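PDB 6SLN: RagA protein from Porphyromonas gingivalis, which probably imports peptides across the outer membrane as a TonB-dependent beta-barrel transporter. Local coordinates for residues A[920-925]-A[966-971]; A[748-753]-A[853-858]; A[596-601]-A[675-680]. One frame throughout, in Å; residues are numbered along the deposited sequence.

Interaction 1: A[920-925]-A[966-971]; sequences LLENAS and KYKGFD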
ATOM      1  N   LEU A 920     -26.591 -33.447 -20.318  1.00 66.69           N
ATOM      2  CA  LEU A 920     -25.711 -32.562 -19.547  1.00 60.44           C
ATOM      3  C   LEU A 920     -25.793 -32.844 -18.053  1.00 46.38           C
ATOM      4  O   LEU A 920     -24.835 -32.552 -17.336  1.00 50.42           O
ATOM      5  CB  LEU A 920     -25.968 -31.062 -19.773  1.00 53.19           C
ATOM      6  CG  LEU A 920     -25.929 -30.517 -21.201  1.00 54.59           C
ATOM      7  CD1 LEU A 920     -25.833 -29.007 -21.196  1.00 46.09           C
ATOM      8  CD2 LEU A 920     -24.780 -31.126 -21.978  1.00 60.13           C
ATOM      9  N   LEU A 921     -26.896 -33.388 -17.542  1.00 42.21           N
ATOM     10  CA  LEU A 921     -26.912 -33.769 -16.123  1.00 49.15           C
ATOM     11  C   LEU A 921     -26.315 -35.164 -16.003  1.00 53.18           C
ATOM     12  O   LEU A 921     -26.983 -36.157 -16.274  1.00 58.22           O
ATOM     13  CB  LEU A 921     -28.315 -33.720 -15.530  1.00 46.83           C
ATOM     14  CG  LEU A 921     -28.360 -33.950 -14.007  1.00 49.15           C
ATOM     15  CD1 LEU A 921     -27.486 -32.927 -13.227  1.00 41.22           C
ATOM     16  CD2 LEU A 921     -29.813 -33.997 -13.471  1.00 42.92           C
ATOM     17  N   GLU A 922     -25.060 -35.254 -15.582  1.00 48.92           N
ATOM     18  CA  GLU A 922     -24.363 -36.530 -15.578  1.00 51.71           C
ATOM     19  C   GLU A 922     -24.196 -37.075 -14.168  1.00 45.25           C
ATOM     20  O   GLU A 922     -24.048 -36.322 -13.204  1.00 41.88           O
ATOM     21  CB  GLU A 922     -22.986 -36.404 -16.228  1.00 53.16           C
ATOM     22  CG  GLU A 922     -23.024 -36.033 -17.690  1.00 56.63           C
ATOM     23  CD  GLU A 922     -21.636 -35.993 -18.285  1.00 57.96           C
ATOM     24  OE1 GLU A 922     -20.832 -36.877 -17.917  1.00 60.24           O
ATOM     25  OE2 GLU A 922     -21.342 -35.078 -19.091  1.00 51.23           O
ATOM     26  N   ASN A 923     -24.198 -38.403 -14.073  1.00 43.45           N
ATOM     27  CA  ASN A 923     -23.814 -39.112 -12.859  1.00 43.58           C
ATOM     28  C   ASN A 923     -22.343 -38.901 -12.521  1.00 49.28           C
ATOM     29  O   ASN A 923     -21.469 -39.628 -13.019  1.00 47.67           O
ATOM     30  CB  ASN A 923     -24.097 -40.601 -13.022  1.00 44.75           C
ATOM     31  CG  ASN A 923     -24.009 -41.347 -11.722  1.00 54.19           C
ATOM     32  OD1 ASN A 923     -23.098 -41.120 -10.916  1.00 56.06           O
ATOM     33  ND2 ASN A 923     -24.967 -42.233 -11.492  1.00 56.35           N
ATOM     34  N   ALA A 924     -22.056 -37.916 -11.668  1.00 46.98           N
ATOM     35  CA  ALA A 924     -20.687 -37.602 -11.285  1.00 43.63           C
ATOM     36  C   ALA A 924     -20.234 -38.363 -10.036  1.00 48.70           C
ATOM     37  O   ALA A 924     -19.304 -37.917  -9.349  1.00 53.52           O
ATOM     38  CB  ALA A 924     -20.523 -36.092 -11.090  1.00 41.22           C
ATOM     39  N   SER A 925     -20.856 -39.501  -9.735  1.00 48.31           N
ATOM     40  CA  SER A 925     -20.374 -40.341  -8.646  1.00 52.55           C
ATOM     41  C   SER A 925     -19.036 -40.972  -9.021  1.00 57.21           C
ATOM     42  O   SER A 925     -18.693 -41.108 -10.203  1.00 59.57           O
ATOM     43  CB  SER A 925     -21.389 -41.437  -8.310  1.00 43.93           C
ATOM     44  OG  SER A 925     -22.706 -40.957  -8.438  1.00 45.15           O
ATOM     45  N   LYS A 966     -18.473 -42.580 -14.485  1.00 60.29           N
ATOM     46  CA  LYS A 966     -18.987 -42.434 -15.841  1.00 58.50           C
ATOM     47  C   LYS A 966     -19.142 -40.966 -16.224  1.00 54.09           C
ATOM     48  O   LYS A 966     -19.805 -40.654 -17.220  1.00 56.69           O
ATOM     49  CB  LYS A 966     -20.311 -43.192 -16.012  1.00 62.38           C
ATOM     50  CG  LYS A 966     -21.570 -42.509 -15.442  1.00 77.17           C
ATOM     51  CD  LYS A 966     -22.886 -43.153 -15.971  1.00 85.89           C
ATOM     52  CE  LYS A 966     -24.045 -42.124 -16.083  1.00 85.52           C
ATOM     53  NZ  LYS A 966     -25.436 -42.696 -15.984  1.00 79.33           N
ATOM     54  N   TYR A 967     -18.539 -40.061 -15.448  1.00 43.32           N
ATOM     55  CA  TYR A 967     -18.590 -38.640 -15.767  1.00 43.92           C
ATOM     56  C   TYR A 967     -17.760 -38.351 -17.011  1.00 51.43           C
ATOM     57  O   TYR A 967     -16.560 -38.624 -17.037  1.00 57.91           O
ATOM     58  CB  TYR A 967     -18.085 -37.807 -14.594  1.00 41.18           C
ATOM     59  CG  TYR A 967     -18.327 -36.343 -14.822  1.00 40.34           C
ATOM     60  CD1 TYR A 967     -19.615 -35.865 -14.954  1.00 40.44           C
ATOM     61  CD2 TYR A 967     -17.279 -35.435 -14.935  1.00 50.87           C
ATOM     62  CE1 TYR A 967     -19.869 -34.524 -15.171  1.00 50.37           C
ATOM     63  CE2 TYR A 967     -17.527 -34.075 -15.160  1.00 56.73           C
ATOM     64  CZ  TYR A 967     -18.832 -33.630 -15.280  1.00 54.30           C
ATOM     65  OH  TYR A 967     -19.121 -32.299 -15.501  1.00 52.63           O
ATOM     66  N   LYS A 968     -18.387 -37.773 -18.026  1.00 54.32           N
ATOM     67  CA  LYS A 968     -17.741 -37.525 -19.311  1.00 46.86           C
ATOM     68  C   LYS A 968     -16.912 -36.249 -19.329  1.00 45.97           C
ATOM     69  O   LYS A 968     -16.419 -35.866 -20.400  1.00 51.55           O
ATOM     70  CB  LYS A 968     -18.792 -37.481 -20.432  1.00 48.48           C
ATOM     71  CG  LYS A 968     -19.602 -38.776 -20.588  1.00 43.64           C
ATOM     72  CD  LYS A 968     -21.021 -38.513 -21.088  1.00 52.58           C
ATOM     73  CE  LYS A 968     -22.060 -39.378 -20.331  1.00 61.01           C
ATOM     74  NZ  LYS A 968     -22.018 -39.292 -18.800  1.00 51.80           N
ATOM     75  N   GLY A 969     -16.739 -35.581 -18.188  1.00 44.41           N
ATOM     76  CA  GLY A 969     -15.736 -34.547 -18.044  1.00 43.58           C
ATOM     77  C   GLY A 969     -14.461 -35.059 -17.381  1.00 39.10           C
ATOM     78  O   GLY A 969     -14.295 -36.248 -17.098  1.00 41.83           O
ATOM     79  N   PHE A 970     -13.554 -34.130 -17.103  1.00 38.28           N
ATOM     80  CA  PHE A 970     -12.228 -34.542 -16.656  1.00 46.18           C
ATOM     81  C   PHE A 970     -12.267 -35.116 -15.244  1.00 49.51           C
ATOM     82  O   PHE A 970     -11.682 -36.171 -14.969  1.00 49.69           O
ATOM     83  CB  PHE A 970     -11.264 -33.361 -16.724  1.00 47.82           C
ATOM     84  CG  PHE A 970     -10.835 -33.008 -18.119  1.00 48.91           C
ATOM     85  CD1 PHE A 970     -11.608 -32.158 -18.900  1.00 39.19           C
ATOM     86  CD2 PHE A 970      -9.642 -33.514 -18.646  1.00 46.62           C
ATOM     87  CE1 PHE A 970     -11.196 -31.816 -20.185  1.00 39.73           C
ATOM     88  CE2 PHE A 970      -9.232 -33.180 -19.916  1.00 37.63           C
ATOM     89  CZ  PHE A 970     -10.015 -32.332 -20.691  1.00 40.10           C
ATOM     90  N   ASP A 971     -12.942 -34.436 -14.339  1.00 48.13           N
ATOM     91  CA  ASP A 971     -12.922 -34.840 -12.937  1.00 52.80           C
ATOM     92  C   ASP A 971     -14.334 -34.786 -12.354  1.00 52.16           C
ATOM     93  O   ASP A 971     -14.917 -33.694 -12.234  1.00 52.50           O
ATOM     94  CB  ASP A 971     -11.962 -33.941 -12.140  1.00 39.56           C
ATOM     95  CG  ASP A 971     -11.730 -34.436 -10.717  1.00 41.98           C
ATOM     96  OD1 ASP A 971     -12.322 -35.478 -10.323  1.00 37.80           O
ATOM     97  OD2 ASP A 971     -10.957 -33.770  -9.980  1.00 43.97           O
TER

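Interaction 2: A[748-753]-A[853-858]; sequences NKDWNV and SWKGLS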
ATOM      1  N   ASN A 748      -0.619 -62.997  12.158  1.00138.27           N
ATOM      2  CA  ASN A 748       0.571 -63.811  11.914  1.00129.29           C
ATOM      3  C   ASN A 748       1.826 -63.141  12.477  1.00133.39           C
ATOM      4  O   ASN A 748       1.878 -61.914  12.612  1.00140.20           O
ATOM      5  CB  ASN A 748       0.762 -64.060  10.418  1.00116.63           C
ATOM      6  CG  ASN A 748       1.669 -65.207  10.154  1.00105.61           C
ATOM      7  OD1 ASN A 748       2.831 -65.198  10.534  1.00102.43           O
ATOM      8  ND2 ASN A 748       1.148 -66.207   9.470  1.00102.14           N
ATOM      9  N   LYS A 749       2.833 -63.955  12.802  1.00128.42           N
ATOM     10  CA  LYS A 749       4.179 -63.460  13.149  1.00121.26           C
ATOM     11  C   LYS A 749       5.104 -63.482  11.930  1.00115.26           C
ATOM     12  O   LYS A 749       6.248 -63.940  11.962  1.00110.78           O
ATOM     13  CB  LYS A 749       4.765 -64.255  14.312  1.00117.08           C
ATOM     14  CG  LYS A 749       4.732 -63.473  15.622  1.00108.60           C
ATOM     15  CD  LYS A 749       3.551 -63.864  16.502  1.00103.56           C
ATOM     16  CE  LYS A 749       3.733 -63.351  17.930  1.00104.57           C
ATOM     17  NZ  LYS A 749       2.636 -63.801  18.849  1.00105.94           N
ATOM     18  N   ASP A 750       4.557 -62.966  10.828  1.00114.26           N
ATOM     19  CA  ASP A 750       5.207 -62.813   9.531  1.00113.00           C
ATOM     20  C   ASP A 750       4.326 -61.892   8.687  1.00105.96           C
ATOM     21  O   ASP A 750       4.800 -60.906   8.113  1.00 98.88           O
ATOM     22  CB  ASP A 750       5.400 -64.176   8.851  1.00121.80           C
ATOM     23  CG  ASP A 750       6.728 -64.295   8.103  1.00127.50           C
ATOM     24  OD1 ASP A 750       7.795 -64.101   8.724  1.00129.67           O
ATOM     25  OD2 ASP A 750       6.699 -64.610   6.892  1.00128.29           O
ATOM     26  N   TRP A 751       3.027 -62.197   8.648  1.00106.08           N
ATOM     27  CA  TRP A 751       2.019 -61.501   7.856  1.00 99.65           C
ATOM     28  C   TRP A 751       1.126 -60.631   8.739  1.00 96.88           C
ATOM     29  O   TRP A 751       1.018 -60.845   9.947  1.00 98.83           O
ATOM     30  CB  TRP A 751       1.141 -62.507   7.104  1.00 90.86           C
ATOM     31  CG  TRP A 751       1.596 -62.800   5.720  1.00 79.88           C
ATOM     32  CD1 TRP A 751       2.356 -63.845   5.327  1.00 73.84           C
ATOM     33  CD2 TRP A 751       1.317 -62.034   4.538  1.00 78.45           C
ATOM     34  NE1 TRP A 751       2.576 -63.786   3.975  1.00 74.94           N
ATOM     35  CE2 TRP A 751       1.946 -62.685   3.465  1.00 75.38           C
ATOM     36  CE3 TRP A 751       0.604 -60.860   4.285  1.00 80.29           C
ATOM     37  CZ2 TRP A 751       1.884 -62.208   2.158  1.00 76.54           C
ATOM     38  CZ3 TRP A 751       0.541 -60.388   2.983  1.00 79.25           C
ATOM     39  CH2 TRP A 751       1.176 -61.061   1.938  1.00 77.54           C
ATOM     40  N   ASN A 752       0.454 -59.659   8.113  1.00 91.30           N
ATOM     41  CA  ASN A 752      -0.544 -58.849   8.819  1.00 87.79           C
ATOM     42  C   ASN A 752      -1.406 -58.117   7.782  1.00 86.69           C
ATOM     43  O   ASN A 752      -0.989 -57.084   7.252  1.00 86.99           O
ATOM     44  CB  ASN A 752       0.106 -57.863   9.777  1.00 86.44           C
ATOM     45  CG  ASN A 752      -0.918 -57.040  10.546  1.00 93.64           C
ATOM     46  OD1 ASN A 752      -2.126 -57.201  10.363  1.00100.75           O
ATOM     47  ND2 ASN A 752      -0.438 -56.146  11.414  1.00 89.23           N
ATOM     48  N   VAL A 753      -2.610 -58.636   7.553  1.00 84.90           N
ATOM     49  CA  VAL A 753      -3.587 -58.024   6.663  1.00 78.06           C
ATOM     50  C   VAL A 753      -4.636 -57.343   7.523  1.00 76.41           C
ATOM     51  O   VAL A 753      -5.178 -57.968   8.441  1.00 79.74           O
ATOM     52  CB  VAL A 753      -4.223 -59.076   5.746  1.00 80.77           C
ATOM     53  CG1 VAL A 753      -5.023 -58.406   4.666  1.00 82.74           C
ATOM     54  CG2 VAL A 753      -3.149 -59.954   5.142  1.00 83.82           C
ATOM     55  N   SER A 853       1.256 -56.077   5.542  1.00 72.49           N
ATOM     56  CA  SER A 853       2.652 -55.892   5.886  1.00 76.77           C
ATOM     57  C   SER A 853       3.296 -57.264   5.947  1.00 84.00           C
ATOM     58  O   SER A 853       2.785 -58.163   6.627  1.00 77.56           O
ATOM     59  CB  SER A 853       2.816 -55.162   7.213  1.00 76.25           C
ATOM     60  OG  SER A 853       1.954 -55.716   8.183  1.00 84.69           O
ATOM     61  N   TRP A 854       4.395 -57.425   5.210  1.00 87.77           N
ATOM     62  CA  TRP A 854       5.195 -58.636   5.289  1.00 91.52           C
ATOM     63  C   TRP A 854       6.160 -58.555   6.456  1.00 97.56           C
ATOM     64  O   TRP A 854       5.761 -58.198   7.567  1.00112.01           O
ATOM     65  CB  TRP A 854       5.963 -58.871   4.001  1.00 94.16           C
ATOM     66  CG  TRP A 854       6.046 -60.303   3.750  1.00103.69           C
ATOM     67  CD1 TRP A 854       5.108 -61.233   4.073  1.00105.51           C
ATOM     68  CD2 TRP A 854       7.132 -61.012   3.161  1.00108.33           C
ATOM     69  NE1 TRP A 854       5.536 -62.480   3.708  1.00106.64           N
ATOM     70  CE2 TRP A 854       6.777 -62.371   3.143  1.00109.36           C
ATOM     71  CE3 TRP A 854       8.368 -60.629   2.636  1.00109.44           C
ATOM     72  CZ2 TRP A 854       7.611 -63.348   2.619  1.00113.68           C
ATOM     73  CZ3 TRP A 854       9.195 -61.602   2.119  1.00110.70           C
ATOM     74  CH2 TRP A 854       8.815 -62.944   2.114  1.00112.92           C
ATOM     75  N   LYS A 855       7.428 -58.875   6.227  1.00 89.82           N
ATOM     76  CA  LYS A 855       8.460 -58.572   7.211  1.00 91.65           C
ATOM     77  C   LYS A 855       9.183 -57.316   6.726  1.00 89.91           C
ATOM     78  O   LYS A 855      10.242 -57.364   6.106  1.00 94.03           O
ATOM     79  CB  LYS A 855       9.398 -59.758   7.418  1.00 97.88           C
ATOM     80  CG  LYS A 855       9.985 -59.827   8.842  1.00101.48           C
ATOM     81  CD  LYS A 855      10.335 -61.256   9.290  1.00101.20           C
ATOM     82  CE  LYS A 855      11.158 -61.263  10.592  1.00 95.73           C
ATOM     83  NZ  LYS A 855      12.467 -62.002  10.456  1.00 91.54           N
ATOM     84  N   GLY A 856       8.573 -56.170   7.008  1.00 84.37           N
ATOM     85  CA  GLY A 856       9.107 -54.898   6.589  1.00 80.14           C
ATOM     86  C   GLY A 856       8.541 -54.385   5.289  1.00 79.31           C
ATOM     87  O   GLY A 856       8.696 -53.196   4.993  1.00 81.14           O
ATOM     88  N   LEU A 857       7.884 -55.238   4.509  1.00 76.29           N
ATOM     89  CA  LEU A 857       7.263 -54.820   3.261  1.00 73.88           C
ATOM     90  C   LEU A 857       5.777 -54.574   3.497  1.00 72.65           C
ATOM     91  O   LEU A 857       5.049 -55.484   3.902  1.00 73.67           O
ATOM     92  CB  LEU A 857       7.479 -55.867   2.171  1.00 70.70           C
ATOM     93  CG  LEU A 857       7.553 -55.253   0.772  1.00 70.62           C
ATOM     94  CD1 LEU A 857       8.476 -54.041   0.783  1.00 66.47           C
ATOM     95  CD2 LEU A 857       8.029 -56.275  -0.243  1.00 71.99           C
ATOM     96  N   SER A 858       5.330 -53.346   3.249  1.00 72.46           N
ATOM     97  CA  SER A 858       3.938 -52.968   3.430  1.00 71.03           C
ATOM     98  C   SER A 858       3.357 -52.416   2.143  1.00 70.20           C
ATOM     99  O   SER A 858       4.039 -51.735   1.368  1.00 71.22           O
ATOM    100  CB  SER A 858       3.767 -51.910   4.522  1.00 68.92           C
ATOM    101  OG  SER A 858       4.108 -52.440   5.781  1.00 73.89           O
TER

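Interaction 3: A[596-601]-A[675-680]; sequences SRFGSN and LSWEKQ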
ATOM      1  N   SER A 596     -20.136 -10.611  17.424  1.00 47.98           N
ATOM      2  CA  SER A 596     -20.128  -9.309  16.765  1.00 46.32           C
ATOM      3  C   SER A 596     -21.005  -9.271  15.519  1.00 46.26           C
ATOM      4  O   SER A 596     -21.411  -8.180  15.092  1.00 41.76           O
ATOM      5  CB  SER A 596     -18.694  -8.949  16.377  1.00 44.22           C
ATOM      6  OG  SER A 596     -18.035 -10.045  15.756  1.00 43.54           O
ATOM      7  N   ARG A 597     -21.277 -10.438  14.920  1.00 47.51           N
ATOM      8  CA  ARG A 597     -21.967 -10.563  13.642  1.00 45.48           C
ATOM      9  C   ARG A 597     -23.469 -10.312  13.752  1.00 49.00           C
ATOM     10  O   ARG A 597     -24.156 -10.270  12.726  1.00 48.99           O
ATOM     11  CB  ARG A 597     -21.679 -11.956  13.060  1.00 38.42           C
ATOM     12  CG  ARG A 597     -20.158 -12.238  12.863  1.00 41.16           C
ATOM     13  CD  ARG A 597     -19.903 -13.359  11.845  1.00 35.06           C
ATOM     14  NE  ARG A 597     -18.612 -13.318  11.155  1.00 38.14           N
ATOM     15  CZ  ARG A 597     -17.753 -14.338  11.093  1.00 44.92           C
ATOM     16  NH1 ARG A 597     -18.023 -15.485  11.697  1.00 49.24           N
ATOM     17  NH2 ARG A 597     -16.619 -14.217  10.417  1.00 43.35           N
ATOM     18  N   PHE A 598     -23.990 -10.147  14.962  1.00 48.38           N
ATOM     19  CA  PHE A 598     -25.370  -9.742  15.198  1.00 50.48           C
ATOM     20  C   PHE A 598     -25.391  -8.491  16.069  1.00 47.61           C
ATOM     21  O   PHE A 598     -24.466  -8.255  16.850  1.00 48.36           O
ATOM     22  CB  PHE A 598     -26.159 -10.879  15.855  1.00 47.99           C
ATOM     23  CG  PHE A 598     -25.880 -12.226  15.236  1.00 52.31           C
ATOM     24  CD1 PHE A 598     -26.161 -12.456  13.896  1.00 50.70           C
ATOM     25  CD2 PHE A 598     -25.320 -13.251  15.978  1.00 54.24           C
ATOM     26  CE1 PHE A 598     -25.900 -13.678  13.320  1.00 47.30           C
ATOM     27  CE2 PHE A 598     -25.061 -14.479  15.401  1.00 44.26           C
ATOM     28  CZ  PHE A 598     -25.351 -14.689  14.072  1.00 44.72           C
ATOM     29  N   GLY A 599     -26.441  -7.679  15.927  1.00 42.34           N
ATOM     30  CA  GLY A 599     -26.575  -6.476  16.738  1.00 41.76           C
ATOM     31  C   GLY A 599     -26.765  -6.750  18.233  1.00 46.91           C
ATOM     32  O   GLY A 599     -27.047  -7.867  18.667  1.00 41.22           O
ATOM     33  N   SER A 600     -26.637  -5.674  19.026  1.00 61.81           N
ATOM     34  CA  SER A 600     -26.639  -5.767  20.492  1.00 65.86           C
ATOM     35  C   SER A 600     -27.809  -6.590  21.022  1.00 60.53           C
ATOM     36  O   SER A 600     -27.628  -7.518  21.822  1.00 54.24           O
ATOM     37  CB  SER A 600     -26.680  -4.366  21.111  1.00 71.98           C
ATOM     38  OG  SER A 600     -25.931  -3.429  20.356  1.00 79.60           O
ATOM     39  N   ASN A 601     -29.020  -6.269  20.585  1.00 61.44           N
ATOM     40  CA  ASN A 601     -30.195  -6.905  21.163  1.00 62.38           C
ATOM     41  C   ASN A 601     -30.462  -8.293  20.610  1.00 54.94           C
ATOM     42  O   ASN A 601     -31.480  -8.885  20.967  1.00 54.57           O
ATOM     43  CB  ASN A 601     -31.422  -6.005  20.986  1.00 72.49           C
ATOM     44  CG  ASN A 601     -31.419  -4.813  21.969  1.00 85.46           C
ATOM     45  OD1 ASN A 601     -30.739  -4.846  22.999  1.00 87.23           O
ATOM     46  ND2 ASN A 601     -32.171  -3.762  21.645  1.00 90.54           N
ATOM     47  N   LEU A 675     -31.327 -10.010  12.740  1.00 38.83           N
ATOM     48  CA  LEU A 675     -30.352 -11.056  12.470  1.00 40.35           C
ATOM     49  C   LEU A 675     -29.820 -11.645  13.768  1.00 42.95           C
ATOM     50  O   LEU A 675     -29.363 -10.915  14.643  1.00 50.80           O
ATOM     51  CB  LEU A 675     -29.193 -10.494  11.655  1.00 44.70           C
ATOM     52  CG  LEU A 675     -28.427 -11.543  10.838  1.00 45.92           C
ATOM     53  CD1 LEU A 675     -29.374 -12.338   9.925  1.00 49.08           C
ATOM     54  CD2 LEU A 675     -27.364 -10.874  10.022  1.00 31.97           C
ATOM     55  N   SER A 676     -29.868 -12.970  13.882  1.00 39.07           N
ATOM     56  CA  SER A 676     -29.329 -13.650  15.053  1.00 36.51           C
ATOM     57  C   SER A 676     -28.760 -15.002  14.626  1.00 46.06           C
ATOM     58  O   SER A 676     -28.697 -15.335  13.434  1.00 43.87           O
ATOM     59  CB  SER A 676     -30.405 -13.774  16.139  1.00 47.85           C
ATOM     60  OG  SER A 676     -29.864 -14.162  17.400  1.00 52.61           O
ATOM     61  N   TRP A 677     -28.310 -15.768  15.616  1.00 47.21           N
ATOM     62  CA  TRP A 677     -27.780 -17.102  15.376  1.00 45.00           C
ATOM     63  C   TRP A 677     -28.756 -17.962  14.591  1.00 54.15           C
ATOM     64  O   TRP A 677     -29.975 -17.886  14.785  1.00 54.64           O
ATOM     65  CB  TRP A 677     -27.498 -17.797  16.696  1.00 41.48           C
ATOM     66  CG  TRP A 677     -26.394 -17.211  17.422  1.00 43.05           C
ATOM     67  CD1 TRP A 677     -26.421 -16.072  18.163  1.00 43.14           C
ATOM     68  CD2 TRP A 677     -25.066 -17.726  17.507  1.00 44.55           C
ATOM     69  NE1 TRP A 677     -25.188 -15.843  18.712  1.00 48.77           N
ATOM     70  CE2 TRP A 677     -24.333 -16.841  18.322  1.00 49.67           C
ATOM     71  CE3 TRP A 677     -24.428 -18.853  16.986  1.00 34.89           C
ATOM     72  CZ2 TRP A 677     -22.983 -17.039  18.616  1.00 49.29           C
ATOM     73  CZ3 TRP A 677     -23.096 -19.055  17.287  1.00 50.40           C
ATOM     74  CH2 TRP A 677     -22.386 -18.153  18.090  1.00 51.77           C
ATOM     75  N   GLU A 678     -28.203 -18.797  13.709  1.00 55.47           N
ATOM     76  CA  GLU A 678     -28.908 -19.974  13.219  1.00 47.51           C
ATOM     77  C   GLU A 678     -28.769 -21.071  14.269  1.00 45.04           C
ATOM     78  O   GLU A 678     -27.674 -21.317  14.781  1.00 50.47           O
ATOM     79  CB  GLU A 678     -28.335 -20.405  11.869  1.00 38.89           C
ATOM     80  CG  GLU A 678     -28.672 -21.810  11.405  1.00 37.63           C
ATOM     81  CD  GLU A 678     -28.017 -22.143  10.049  1.00 47.69           C
ATOM     82  OE1 GLU A 678     -28.427 -21.496   9.048  1.00 43.13           O
ATOM     83  OE2 GLU A 678     -27.102 -23.028   9.989  1.00 35.93           O
ATOM     84  N   LYS A 679     -29.879 -21.683  14.653  1.00 50.77           N
ATOM     85  CA  LYS A 679     -29.871 -22.603  15.779  1.00 52.47           C
ATOM     86  C   LYS A 679     -30.146 -24.016  15.293  1.00 53.76           C
ATOM     87  O   LYS A 679     -31.112 -24.264  14.562  1.00 52.14           O
ATOM     88  CB  LYS A 679     -30.861 -22.159  16.858  1.00 50.18           C
ATOM     89  CG  LYS A 679     -30.325 -20.944  17.635  1.00 52.08           C
ATOM     90  CD  LYS A 679     -31.153 -20.559  18.853  1.00 55.36           C
ATOM     91  CE  LYS A 679     -32.171 -19.458  18.530  1.00 54.89           C
ATOM     92  NZ  LYS A 679     -31.609 -18.249  17.860  1.00 51.59           N
ATOM     93  N   GLN A 680     -29.260 -24.923  15.669  1.00 48.23           N
ATOM     94  CA  GLN A 680     -29.309 -26.304  15.254  1.00 41.38           C
ATOM     95  C   GLN A 680     -29.486 -27.182  16.477  1.00 50.15           C
ATOM     96  O   GLN A 680     -29.015 -26.855  17.569  1.00 53.33           O
ATOM     97  CB  GLN A 680     -28.037 -26.703  14.511  1.00 44.23           C
ATOM     98  CG  GLN A 680     -28.072 -26.325  13.048  1.00 56.00           C
ATOM     99  CD  GLN A 680     -26.881 -26.826  12.254  1.00 53.97           C
ATOM    100  OE1 GLN A 680     -26.316 -27.891  12.538  1.00 54.81           O
ATOM    101  NE2 GLN A 680     -26.479 -26.043  11.260  1.00 50.22           N
TER
HETATM  102  O   HOH W   1     -28.624  -8.157  14.669  1.00 30.67           O

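Interaction 1: A[920-925]-A[966-971]
Glu922 carries the polar part of this contact. It lies near the start of strand 921-937, and its CB points toward 966-971. CG sits beside the backbone N, anti to the carbonyl carbon (chi1 -64°), and the chain then runs on extended. This brings OE1 to the backbone of Lys968. Lys968 N gives Glu922 OE1 a nearly straight hydrogen bond of 2.6 Å, on the syn lone pair. The ammonium of the same residue makes a salt bridge to the same oxygen. Here Lys968 NZ is 2.8 Å from Glu922 OE1 and comes from above the carboxylate plane. The lysine chain bends at chi2, chi3 and chi4 to fold back this far. Lys968 NZ also donates to Lys966 O at 3.0 Å, within its own loop. The other oxygen, Glu922 OE2, is held by Arg876 and Asn873.

The rest of the contact is apolar packing. Tyr967 CD1 lies 3.6 Å from Glu922 CB. The same Tyr967 CD1 is 4.0 Å from Ala924 CB. From the exposed side Lys966 lays its aliphatic chain along Asn923, with Lys966 CE 3.4 Å from Asn923 CB.

The Asn923 side chain bonds within its own segment. Asn923 OD1 accepts from Ser925 N at 3.0 Å, an Asx turn, and also from Ser925 OG. Both bonds lie in the carbonyl plane.

The loop after strand 951-964 thus folds back onto the neighbouring barrel strand. The buried carboxylate has both oxygens bonded, with a lysine and an arginine beside it, so it probably stays ionised.

Interaction 2: A[748-753]-A[853-858]
Two tryptophans on the surface make the aromatic part of this contact. Trp854 turns its edge to the face of Trp751, an edge-to-face pair. The five-membered rings do the touching, with their centroids 4.6 Å apart and the planes at 65°. Trp854 CD1 stands over the Trp751 face near the rim, 3.5 Å from Trp751 CE2. Both side chains leave the backbone pointing away from the other segment. Only their rings come together.

Backbone bonding lies one residue along. Ser853 N donates to Asn752 O at 3.0 Å, from above the carbonyl plane. Ser853 OG sits between its own backbone N and carbonyl carbon (chi1 46°). From there it adds a weak 3.4 Å bond from Ser853 OG to Asn752 O. Ser853 OG is also 3.3 Å from Asn752 CB.

Asp750 lies beside the indole of Trp854 and near Lys855 without bonding to either. Its carboxylate plane is 69° from that of the ring. Lys855 crosses Asp750 at about a right angle, but Asp750 OD1 and Lys855 NZ are 5.4 Å apart and form no salt bridge.

Each segment holds a short turn between antiparallel strands: 732-746 to 752-764, and 844-853 to 857-873. Short turns like these are typical of the periplasmic end of TonB-dependent receptor barrels, where this contact probably lies. Surface tryptophans here are consistent with an aromatic girdle at the membrane boundary.

Interaction 3: A[596-601]-A[675-680]
Loops at one end of the barrel, probably the extracellular one, meet where Phe598 packs against residues 675-677. Its CB points toward that segment, and CG lies beside the backbone N, anti to the carbonyl carbon. The Ser676-Trp677 peptide bond covers one face of the ring: Ser676 C and Trp677 N both lie above it, offset toward the rim. On the far half of the ring, Phe598 CE1 is 3.3 Å from Ser676 O. Nearer the backbone, Phe598 CB is 3.4 Å from Leu675 O.

Two side chains meet the ring from different directions. Phe598 turns its edge to the face of Trp677, and the planes of the two rings are 53° apart. The contact is made by Phe598 CE2, which is 3.5 Å from Trp677 CD1. Leu675 meets the CD1 side of the ring, with Leu675 CG 3.9 Å from Phe598 CD1.

In the fold, 596-601 is part of the loop between strands 584-595 and 604-614, while 675-677 leads into strand 678-691. Strand 627-641 lies between strands 604-614 and 678-691 in the barrel wall, so the contact reaches over its end. Trp677 NE1 bonds to Arg603 O and Ser676 OG to Asn602 O, both in the rest of the same loop, just after 596-601.

No direct hydrogen bond joins the segments, but one water does. The water oxygen accepts from Gly599 N at 2.6 Å and donates to Leu675 O at 2.9 Å.

All three contacts belong to the beta-barrel wall and its loops, and none touches another. Interactions 1 and 2 reach neighbouring strands, 921-937 and 857-873, yet their centres are 39 Å apart. Interaction 3 lies about 40 Å from interaction 1, centre to centre. The centres of interactions 2 and 3 are farthest apart, at 56 Å, which fits turns at opposite ends of the barrel. Along the chain the contacts follow in series: 3, then 2, then 1. None includes a residue of the phospholipid pocket, which Phe501, His523 and Tyr525 help to line. A bound dodecyl-maltoside lies about 10 Å from the Phe598 side chain, and dodecyl-maltoside also touches Ser600.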